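Long-range contacts in polyketide synthase/nonribosomal peptide synthetase hybrid RzxB (Pseudomonas fluorescens, PDB 5IL6), which probably dehydrates beta-hydroxyacyl intermediates during polyketide chain assembly, as the dehydratase domain of a trans-AT synthase linked to rhizoxin: residues A156-F161 with R173-L178; M164-G169 with P226-P231; Q212-L217 with V249-A254. All blocks are in the same frame, centred on the assembly; numbering follows the deposited sequence. Where two conformers were deposited one is given.

Interaction 1. Residues A156-F161 with R173-L178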
loop_
_atom_site.group_PDB
_atom_site.type_symbol
_atom_site.label_atom_id
_atom_site.label_comp_id
_atom_site.label_asym_id
_atom_site.label_seq_id
_atom_site.Cartn_x
_atom_site.Cartn_y
_atom_site.Cartn_z
ATOM N N ALA A 156 -9.502 7.604 18.030
ATOM C CA ALA A 156 -10.721 6.828 17.835
ATOM C C ALA A 156 -10.593 5.910 16.625
ATOM O O ALA A 156 -11.116 4.790 16.627
ATOM C CB ALA A 156 -11.921 7.762 17.681
ATOM N N CYS A 157 -9.899 6.369 15.581
ATOM C CA CYS A 157 -9.680 5.524 14.411
ATOM C C CYS A 157 -8.777 4.343 14.753
ATOM O O CYS A 157 -9.074 3.199 14.389
ATOM C CB CYS A 157 -9.088 6.347 13.268
ATOM S SG CYS A 157 -10.219 7.594 12.592
ATOM N N TYR A 158 -7.667 4.598 15.450
ATOM C CA TYR A 158 -6.777 3.503 15.817
ATOM C C TYR A 158 -7.433 2.562 16.818
ATOM O O TYR A 158 -7.164 1.356 16.800
ATOM C CB TYR A 158 -5.458 4.047 16.366
ATOM C CG TYR A 158 -4.560 4.598 15.279
ATOM C CD1 TYR A 158 -4.120 3.780 14.245
ATOM C CD2 TYR A 158 -4.152 5.929 15.286
ATOM C CE1 TYR A 158 -3.306 4.267 13.243
ATOM C CE2 TYR A 158 -3.331 6.430 14.284
ATOM C CZ TYR A 158 -2.912 5.590 13.264
ATOM O OH TYR A 158 -2.099 6.060 12.257
ATOM N N GLN A 159 -8.296 3.083 17.692
ATOM C CA GLN A 159 -9.027 2.213 18.609
ATOM C C GLN A 159 -9.987 1.308 17.850
ATOM O O GLN A 159 -10.211 0.157 18.243
ATOM C CB GLN A 159 -9.783 3.044 19.649
ATOM C CG GLN A 159 -11.255 2.661 19.815
ATOM C CD GLN A 159 -11.904 3.309 21.023
ATOM O OE1 GLN A 159 -12.411 2.622 21.911
ATOM N NE2 GLN A 159 -11.895 4.634 21.066
ATOM N N ARG A 160 -10.568 1.810 16.758
ATOM C CA ARG A 160 -11.445 0.969 15.951
ATOM C C ARG A 160 -10.649 -0.105 15.219
ATOM O O ARG A 160 -11.065 -1.268 15.175
ATOM C CB ARG A 160 -12.240 1.823 14.961
ATOM C CG ARG A 160 -13.380 1.076 14.267
ATOM C CD ARG A 160 -14.395 0.527 15.264
ATOM N NE ARG A 160 -14.887 1.563 16.171
ATOM C CZ ARG A 160 -15.986 2.286 15.975
ATOM N NH1 ARG A 160 -16.742 2.096 14.901
ATOM N NH2 ARG A 160 -16.337 3.204 16.865
ATOM N N PHE A 161 -9.509 0.267 14.627
ATOM C CA PHE A 161 -8.625 -0.734 14.035
ATOM C C PHE A 161 -8.232 -1.781 15.066
ATOM O O PHE A 161 -8.235 -2.984 14.781
ATOM C CB PHE A 161 -7.372 -0.070 13.459
ATOM C CG PHE A 161 -7.581 0.575 12.118
ATOM C CD1 PHE A 161 -7.993 -0.173 11.028
ATOM C CD2 PHE A 161 -7.344 1.928 11.943
ATOM C CE1 PHE A 161 -8.180 0.418 9.793
ATOM C CE2 PHE A 161 -7.528 2.525 10.711
ATOM C CZ PHE A 161 -7.944 1.768 9.634
ATOM N N ARG A 173 1.983 4.237 12.787
ATOM C CA ARG A 173 0.902 5.082 13.300
ATOM C C ARG A 173 1.106 6.523 12.843
ATOM O O ARG A 173 1.308 7.437 13.640
ATOM C CB ARG A 173 0.827 4.997 14.820
ATOM C CG ARG A 173 0.257 3.705 15.357
ATOM C CD ARG A 173 0.355 3.670 16.871
ATOM N NE ARG A 173 -0.455 4.718 17.489
ATOM C CZ ARG A 173 -1.678 4.553 17.985
ATOM N NH1 ARG A 173 -2.276 3.369 17.954
ATOM N NH2 ARG A 173 -2.309 5.590 18.522
ATOM N N ARG A 174 1.044 6.715 11.529
ATOM C CA ARG A 174 1.463 7.962 10.908
ATOM C C ARG A 174 0.298 8.887 10.584
ATOM O O ARG A 174 0.509 9.922 9.946
ATOM C CB ARG A 174 2.262 7.663 9.641
ATOM C CG ARG A 174 3.418 6.698 9.865
ATOM C CD ARG A 174 4.584 7.335 10.585
ATOM N NE ARG A 174 4.394 7.447 12.032
ATOM C CZ ARG A 174 4.579 8.558 12.745
ATOM N NH1 ARG A 174 4.964 9.693 12.167
ATOM N NH2 ARG A 174 4.398 8.533 14.058
ATOM N N LEU A 175 -0.921 8.541 10.991
ATOM C CA LEU A 175 -2.044 9.463 10.856
ATOM C C LEU A 175 -1.871 10.591 11.863
ATOM O O LEU A 175 -1.942 10.369 13.076
ATOM C CB LEU A 175 -3.368 8.736 11.082
ATOM C CG LEU A 175 -3.948 7.906 9.933
ATOM C CD1 LEU A 175 -5.288 7.315 10.345
ATOM C CD2 LEU A 175 -4.097 8.711 8.644
ATOM N N LEU A 176 -1.648 11.806 11.366
ATOM C CA LEU A 176 -1.437 12.967 12.221
ATOM C C LEU A 176 -2.707 13.777 12.435
ATOM O O LEU A 176 -2.906 14.329 13.522
ATOM C CB LEU A 176 -0.348 13.865 11.623
ATOM C CG LEU A 176 1.024 13.200 11.454
ATOM C CD1 LEU A 176 2.019 14.168 10.835
ATOM C CD2 LEU A 176 1.555 12.665 12.779
ATOM N N SER A 177 -3.565 13.873 11.425
ATOM C CA SER A 177 -4.835 14.567 11.576
ATOM C C SER A 177 -5.804 14.059 10.520
ATOM O O SER A 177 -5.399 13.548 9.471
ATOM C CB SER A 177 -4.661 16.085 11.467
ATOM O OG SER A 177 -4.216 16.456 10.173
ATOM N N LEU A 178 -7.093 14.209 10.815
ATOM C CA LEU A 178 -8.162 13.778 9.928
ATOM C C LEU A 178 -9.293 14.789 10.012
ATOM O O LEU A 178 -9.661 15.223 11.106
ATOM C CB LEU A 178 -8.715 12.395 10.304
ATOM C CG LEU A 178 -7.868 11.140 10.099
ATOM C CD1 LEU A 178 -8.529 9.952 10.792
ATOM C CD2 LEU A 178 -7.644 10.867 8.629
#
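Tyr158, on helix 154-164, reaches across to segment 173-178, which leads into strand 175-181, in the second hotdog-type half of the dehydratase domain, where the helix packs on the strands at that end. Polar contacts gather at the phenol oxygen. The backbone N-H of Leu175 is directed at Tyr158 OH, with Leu175 N to Tyr158 OH 3.0 Å and an N-H...O angle of 158°. The same hydroxyl is hydrogen-bonded to the side chain of Gln212, so two bonds fix the tip of the ring.

A cation-pi contact covers one ring face: Arg173 CZ stands 4.3 Å from the centroid of the Tyr158 ring, 28° off its normal. Ring and guanidinium planes differ by 32°, so the guanidinium lies over the face but tilted against it. A bend at chi3 turns Arg173 NE back toward the ring, and a salt bridge from Arg173 NH2 to Glu155 ties the guanidinium to the same helix.

Apolar contacts complete the joint. Leu175 CB lies obliquely beside the phenol, 3.9 Å from Tyr158 CZ. Farther along the strand, past a classic beta bulge at Leu176 and Ser177, Leu178 CD1 meets Cys157 SG at 3.4 Å.

Interaction 2. Residues M164-G169 with P226-P231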
loop_
_atom_site.group_PDB
_atom_site.type_symbol
_atom_site.label_atom_id
_atom_site.label_comp_id
_atom_site.label_asym_id
_atom_site.label_seq_id
_atom_site.Cartn_x
_atom_site.Cartn_y
_atom_site.Cartn_z
ATOM N N MET A 164 -10.862 -4.347 15.773
ATOM C CA MET A 164 -11.024 -5.373 14.752
ATOM C C MET A 164 -9.823 -6.310 14.666
ATOM O O MET A 164 -9.888 -7.306 13.937
ATOM C CB MET A 164 -11.311 -4.745 13.381
ATOM C CG MET A 164 -10.188 -3.950 12.746
ATOM S SD MET A 164 -10.607 -3.371 11.080
ATOM C CE MET A 164 -12.228 -2.652 11.330
ATOM N N GLY A 165 -8.740 -6.012 15.379
ATOM C CA GLY A 165 -7.585 -6.886 15.434
ATOM C C GLY A 165 -6.304 -6.352 14.825
ATOM O O GLY A 165 -5.349 -7.124 14.677
ATOM N N ILE A 166 -6.240 -5.070 14.476
ATOM C CA ILE A 166 -5.076 -4.492 13.810
ATOM C C ILE A 166 -4.423 -3.503 14.766
ATOM O O ILE A 166 -5.059 -2.533 15.196
ATOM C CB ILE A 166 -5.457 -3.805 12.489
ATOM C CG1 ILE A 166 -6.158 -4.796 11.552
ATOM C CG2 ILE A 166 -4.212 -3.227 11.816
ATOM C CD1 ILE A 166 -6.763 -4.149 10.322
ATOM N N GLU A 167 -3.155 -3.747 15.092
ATOM C CA GLU A 167 -2.387 -2.894 15.988
ATOM C C GLU A 167 -1.127 -2.428 15.277
ATOM O O GLU A 167 -0.428 -3.232 14.653
ATOM C CB GLU A 167 -2.033 -3.641 17.278
ATOM C CG GLU A 167 -3.253 -4.165 18.018
ATOM C CD GLU A 167 -3.274 -3.754 19.475
ATOM O OE1 GLU A 167 -3.235 -4.647 20.346
ATOM O OE2 GLU A 167 -3.324 -2.536 19.747
ATOM N N TYR A 168 -0.836 -1.135 15.376
ATOM C CA TYR A 168 0.284 -0.526 14.672
ATOM C C TYR A 168 1.346 -0.062 15.658
ATOM O O TYR A 168 1.028 0.502 16.710
ATOM C CB TYR A 168 -0.172 0.673 13.838
ATOM C CG TYR A 168 -1.207 0.359 12.787
ATOM C CD1 TYR A 168 -0.847 -0.205 11.571
ATOM C CD2 TYR A 168 -2.544 0.651 13.005
ATOM C CE1 TYR A 168 -1.797 -0.483 10.608
ATOM C CE2 TYR A 168 -3.499 0.377 12.050
ATOM C CZ TYR A 168 -3.122 -0.187 10.854
ATOM O OH TYR A 168 -4.074 -0.459 9.900
ATOM N N GLY A 169 2.610 -0.304 15.315
ATOM C CA GLY A 169 3.701 0.332 16.017
ATOM C C GLY A 169 3.851 1.778 15.594
ATOM O O GLY A 169 3.246 2.237 14.626
ATOM N N PRO A 226 -16.267 -4.307 15.016
ATOM C CA PRO A 226 -16.567 -4.759 13.657
ATOM C C PRO A 226 -15.684 -5.931 13.265
ATOM O O PRO A 226 -14.670 -6.228 13.904
ATOM C CB PRO A 226 -16.265 -3.525 12.805
ATOM C CG PRO A 226 -15.130 -2.887 13.533
ATOM C CD PRO A 226 -15.402 -3.115 15.007
ATOM N N ALA A 227 -16.081 -6.606 12.194
ATOM C CA ALA A 227 -15.250 -7.670 11.659
ATOM C C ALA A 227 -13.960 -7.089 11.089
ATOM O O ALA A 227 -13.882 -5.912 10.723
ATOM C CB ALA A 227 -15.999 -8.453 10.582
ATOM N N LEU A 228 -12.936 -7.933 11.027
ATOM C CA LEU A 228 -11.653 -7.506 10.488
ATOM C C LEU A 228 -11.793 -7.163 9.012
ATOM O O LEU A 228 -12.297 -7.963 8.219
ATOM C CB LEU A 228 -10.611 -8.607 10.682
ATOM C CG LEU A 228 -9.263 -8.394 9.987
ATOM C CD1 LEU A 228 -8.592 -7.112 10.454
ATOM C CD2 LEU A 228 -8.360 -9.591 10.221
ATOM N N LEU A 229 -11.341 -5.967 8.645
ATOM C CA LEU A 229 -11.347 -5.506 7.264
ATOM C C LEU A 229 -9.911 -5.304 6.811
ATOM O O LEU A 229 -9.120 -4.667 7.515
ATOM C CB LEU A 229 -12.120 -4.193 7.119
ATOM C CG LEU A 229 -13.617 -4.216 7.427
ATOM C CD1 LEU A 229 -14.168 -2.800 7.385
ATOM C CD2 LEU A 229 -14.364 -5.112 6.449
ATOM N N LEU A 230 -9.580 -5.830 5.638
ATOM C CA LEU A 230 -8.248 -5.676 5.076
ATOM C C LEU A 230 -8.359 -5.337 3.599
ATOM O O LEU A 230 -9.321 -5.745 2.938
ATOM C CB LEU A 230 -7.397 -6.945 5.238
ATOM C CG LEU A 230 -7.004 -7.359 6.657
ATOM C CD1 LEU A 230 -6.126 -8.597 6.602
ATOM C CD2 LEU A 230 -6.289 -6.231 7.390
ATOM N N PRO A 231 -7.387 -4.611 3.053
ATOM C CA PRO A 231 -7.376 -4.386 1.603
ATOM C C PRO A 231 -7.360 -5.711 0.858
ATOM O O PRO A 231 -6.585 -6.614 1.179
ATOM C CB PRO A 231 -6.087 -3.587 1.377
ATOM C CG PRO A 231 -5.799 -2.956 2.698
ATOM C CD PRO A 231 -6.241 -3.964 3.711
#
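Met164 and Ile166 carry the close packing against the chain that leads into strand 230-239. Met164 CG sits between the backbone N and the carbonyl carbon (chi1 67°), the crowded position, and a further bend at chi3 (49°) brings its methyl to Pro226, with Met164 CE 3.7 Å from Pro226 CG. The two side chains cross at about a right angle. The thioether also accepts a weak hydrogen bond: Leu229 N lies 3.6 Å from Met164 SD, and the N-H...S angle is a straight 165°. Tighter still is the meeting of methyls at Ile166, whose CD1 is 3.5 Å from Leu228 CD1, closer than usual van der Waals contact. Ile166 CD1 also touches Leu230 CD2 at 3.6 Å, so the tip of this isoleucine bridges two leucines.

The other side is looser. Ala227 is exposed and turns its methyl away, and Glu167 is exposed on the strand between Ile166 and Tyr168. Gly165, with positive phi, ends helix 154-164 in a Schellman motif and lets the chain turn directly into strand 166-168.

That short strand pairs through its backbone with strand 43-45, while Leu230 pairs with Gln284 of strand 274-284. The contact thus joins the end of helix 154-164 to the entry of strand 230-239, with Met215 beside Met164 and Arg160 of the helix against Pro226.

Interaction 3. Residues Q212-L217 with V249-A254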
loop_
_atom_site.group_PDB
_atom_site.type_symbol
_atom_site.label_atom_id
_atom_site.label_comp_id
_atom_site.label_asym_id
_atom_site.label_seq_id
_atom_site.Cartn_x
_atom_site.Cartn_y
_atom_site.Cartn_z
ATOM N N GLN A 212 -4.962 3.723 5.988
ATOM C CA GLN A 212 -5.573 3.825 7.309
ATOM C C GLN A 212 -6.606 4.940 7.355
ATOM O O GLN A 212 -7.584 4.854 8.108
ATOM C CB GLN A 212 -4.503 4.073 8.372
ATOM C CG GLN A 212 -3.491 2.954 8.542
ATOM C CD GLN A 212 -2.352 3.360 9.455
ATOM O OE1 GLN A 212 -2.410 4.404 10.101
ATOM N NE2 GLN A 212 -1.300 2.549 9.496
ATOM N N GLY A 213 -6.409 5.993 6.561
ATOM C CA GLY A 213 -7.276 7.155 6.616
ATOM C C GLY A 213 -8.721 6.873 6.267
ATOM O O GLY A 213 -9.601 7.651 6.648
ATOM N N VAL A 214 -8.995 5.772 5.561
ATOM C CA VAL A 214 -10.372 5.473 5.182
ATOM C C VAL A 214 -11.250 5.312 6.415
ATOM O O VAL A 214 -12.468 5.506 6.339
ATOM C CB VAL A 214 -10.442 4.207 4.297
ATOM C CG1 VAL A 214 -9.507 4.330 3.090
ATOM C CG2 VAL A 214 -10.129 2.948 5.107
ATOM N N MET A 215 -10.653 4.970 7.560
ATOM C CA MET A 215 -11.432 4.789 8.778
ATOM C C MET A 215 -12.174 6.060 9.163
ATOM O O MET A 215 -13.204 5.994 9.844
ATOM C CB MET A 215 -10.519 4.337 9.916
ATOM C CG MET A 215 -11.247 4.051 11.221
ATOM S SD MET A 215 -12.491 2.762 11.015
ATOM C CE MET A 215 -11.451 1.309 10.893
ATOM N N ALA A 216 -11.672 7.226 8.746
ATOM C CA ALA A 216 -12.387 8.471 9.005
ATOM C C ALA A 216 -13.818 8.390 8.493
ATOM O O ALA A 216 -14.737 8.960 9.093
ATOM C CB ALA A 216 -11.657 9.645 8.349
ATOM N N LEU A 217 -14.023 7.694 7.380
ATOM C CA LEU A 217 -15.330 7.584 6.750
ATOM C C LEU A 217 -16.159 6.414 7.267
ATOM O O LEU A 217 -17.318 6.273 6.860
ATOM C CB LEU A 217 -15.156 7.462 5.233
ATOM C CG LEU A 217 -14.470 8.657 4.559
ATOM C CD1 LEU A 217 -14.230 8.392 3.083
ATOM C CD2 LEU A 217 -15.298 9.925 4.733
ATOM N N VAL A 249 -3.576 13.449 2.078
ATOM C CA VAL A 249 -4.305 12.361 1.437
ATOM C C VAL A 249 -5.777 12.742 1.376
ATOM O O VAL A 249 -6.423 12.902 2.418
ATOM C CB VAL A 249 -4.124 11.027 2.180
ATOM C CG1 VAL A 249 -4.833 9.909 1.436
ATOM C CG2 VAL A 249 -2.642 10.708 2.345
ATOM N N GLN A 250 -6.301 12.880 0.162
ATOM C CA GLN A 250 -7.726 13.085 -0.048
ATOM C C GLN A 250 -8.383 11.735 -0.295
ATOM O O GLN A 250 -7.930 10.967 -1.151
ATOM C CB GLN A 250 -7.982 14.018 -1.231
ATOM C CG GLN A 250 -9.440 14.419 -1.363
ATOM C CD GLN A 250 -9.706 15.304 -2.559
ATOM O OE1 GLN A 250 -8.789 15.689 -3.284
ATOM N NE2 GLN A 250 -10.976 15.623 -2.778
ATOM N N ILE A 251 -9.452 11.454 0.444
ATOM C CA ILE A 251 -10.113 10.154 0.421
ATOM C C ILE A 251 -11.580 10.374 0.088
ATOM O O ILE A 251 -12.227 11.252 0.668
ATOM C CB ILE A 251 -9.963 9.419 1.765
ATOM C CG1 ILE A 251 -8.481 9.254 2.122
ATOM C CG2 ILE A 251 -10.654 8.059 1.709
ATOM C CD1 ILE A 251 -8.237 8.748 3.526
ATOM N N ARG A 252 -12.100 9.576 -0.846
ATOM C CA ARG A 252 -13.502 9.642 -1.246
ATOM C C ARG A 252 -14.094 8.243 -1.199
ATOM O O ARG A 252 -13.570 7.324 -1.834
ATOM C CB ARG A 252 -13.658 10.237 -2.648
ATOM C CG ARG A 252 -15.064 10.099 -3.234
ATOM C CD ARG A 252 -16.120 10.671 -2.297
ATOM N NE ARG A 252 -17.440 10.753 -2.917
ATOM C CZ ARG A 252 -17.792 11.685 -3.797
ATOM N NH1 ARG A 252 -16.920 12.611 -4.178
ATOM N NH2 ARG A 252 -19.017 11.690 -4.302
ATOM N N ARG A 253 -15.177 8.086 -0.445
ATOM C CA ARG A 253 -15.933 6.844 -0.468
ATOM C C ARG A 253 -16.511 6.614 -1.859
ATOM O O ARG A 253 -17.007 7.543 -2.504
ATOM C CB ARG A 253 -17.050 6.895 0.573
ATOM C CG ARG A 253 -17.894 5.634 0.677
ATOM C CD ARG A 253 -17.374 4.695 1.745
ATOM N NE ARG A 253 -18.272 3.556 1.937
ATOM C CZ ARG A 253 -19.112 3.411 2.959
ATOM N NH1 ARG A 253 -19.188 4.331 3.913
ATOM N NH2 ARG A 253 -19.883 2.332 3.029
ATOM N N ALA A 254 -16.444 5.373 -2.320
ATOM C CA ALA A 254 -16.957 4.985 -3.621
ATOM C C ALA A 254 -17.999 3.886 -3.470
ATOM O O ALA A 254 -18.021 3.174 -2.458
ATOM C CB ALA A 254 -15.827 4.494 -4.536
HETATM O O HOH W 1 -18.774 7.238 4.261
#
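Ile251 lays its CD1 methyl over the backbone of Gly213, 3.4 Å from Gly213 C, where the chain leaves helix 204-212. Ile251 CG1 is anti to the carbonyl carbon (chi1 -57°), and CD1 extends from it toward the peptide joining Gly213 to Val214. The glycine makes this approach possible: a CB at that position would lie only 2.7 Å from Ile251 CD1, a clash. The other branch, Ile251 CG2, faces two side chains, with Leu217 CD1 at 3.8 Å and Val214 CG1 at 4.1 Å. Leu217 and Ile251 run past each other in opposite directions, whereas Val214 and Ile251 cross at about a right angle. An alanine in place of Ile251 would probably open a gap beside the Gly213 peptide, taking from Val214 CG1 its partner and from Leu217 CD1 one of its partners on strand 246-254.

Leu217 CD1 reaches farther along the strand, to 3.7 Å from the backbone N of Arg253. At the same end the contact turns polar. One water takes a hydrogen bond from Arg253 NH1 and gives one to Leu217 O, bridging guanidinium and carbonyl, which do not bond directly. Arg253 NH1 also makes a salt bridge to Glu221, which probably balances its charge beside the loop. Phe263 of strand 261-268 touches both Val214 and Leu217, and Ala185 of strand 184-190 also meets Leu217, placing the turns of 213-217 against the hotdog-type sheet.

Within the two segments the grip is therefore mainly apolar and depends on shape at Gly213, while at the polar end the Leu217 carbonyl is satisfied through a water held by an arginine that Glu221 also pairs with.

Following the chain from its N terminus, helix 154-164 opens interaction 1, and the helix end with strand 166-168 opens interaction 2. Interaction 1 closes first, at 173-178, across a short loop that contains strand 166-168; interaction 2 closes only at 226-231, so the two cross. Interaction 3 opens at 212-217, before interaction 2 has closed, and ends on strand 246-254, crossing interaction 2 but following interaction 1 in series. Phe161 O probably accepts a hydrogen bond from Ile166 N, and Phe161 and Cys157 pack on Met215. Together they tie helix 154-164 to strand 175-181, its end and strand 166-168 to the entry of strand 230-239, and the segment after helix 204-212 to strand 246-254.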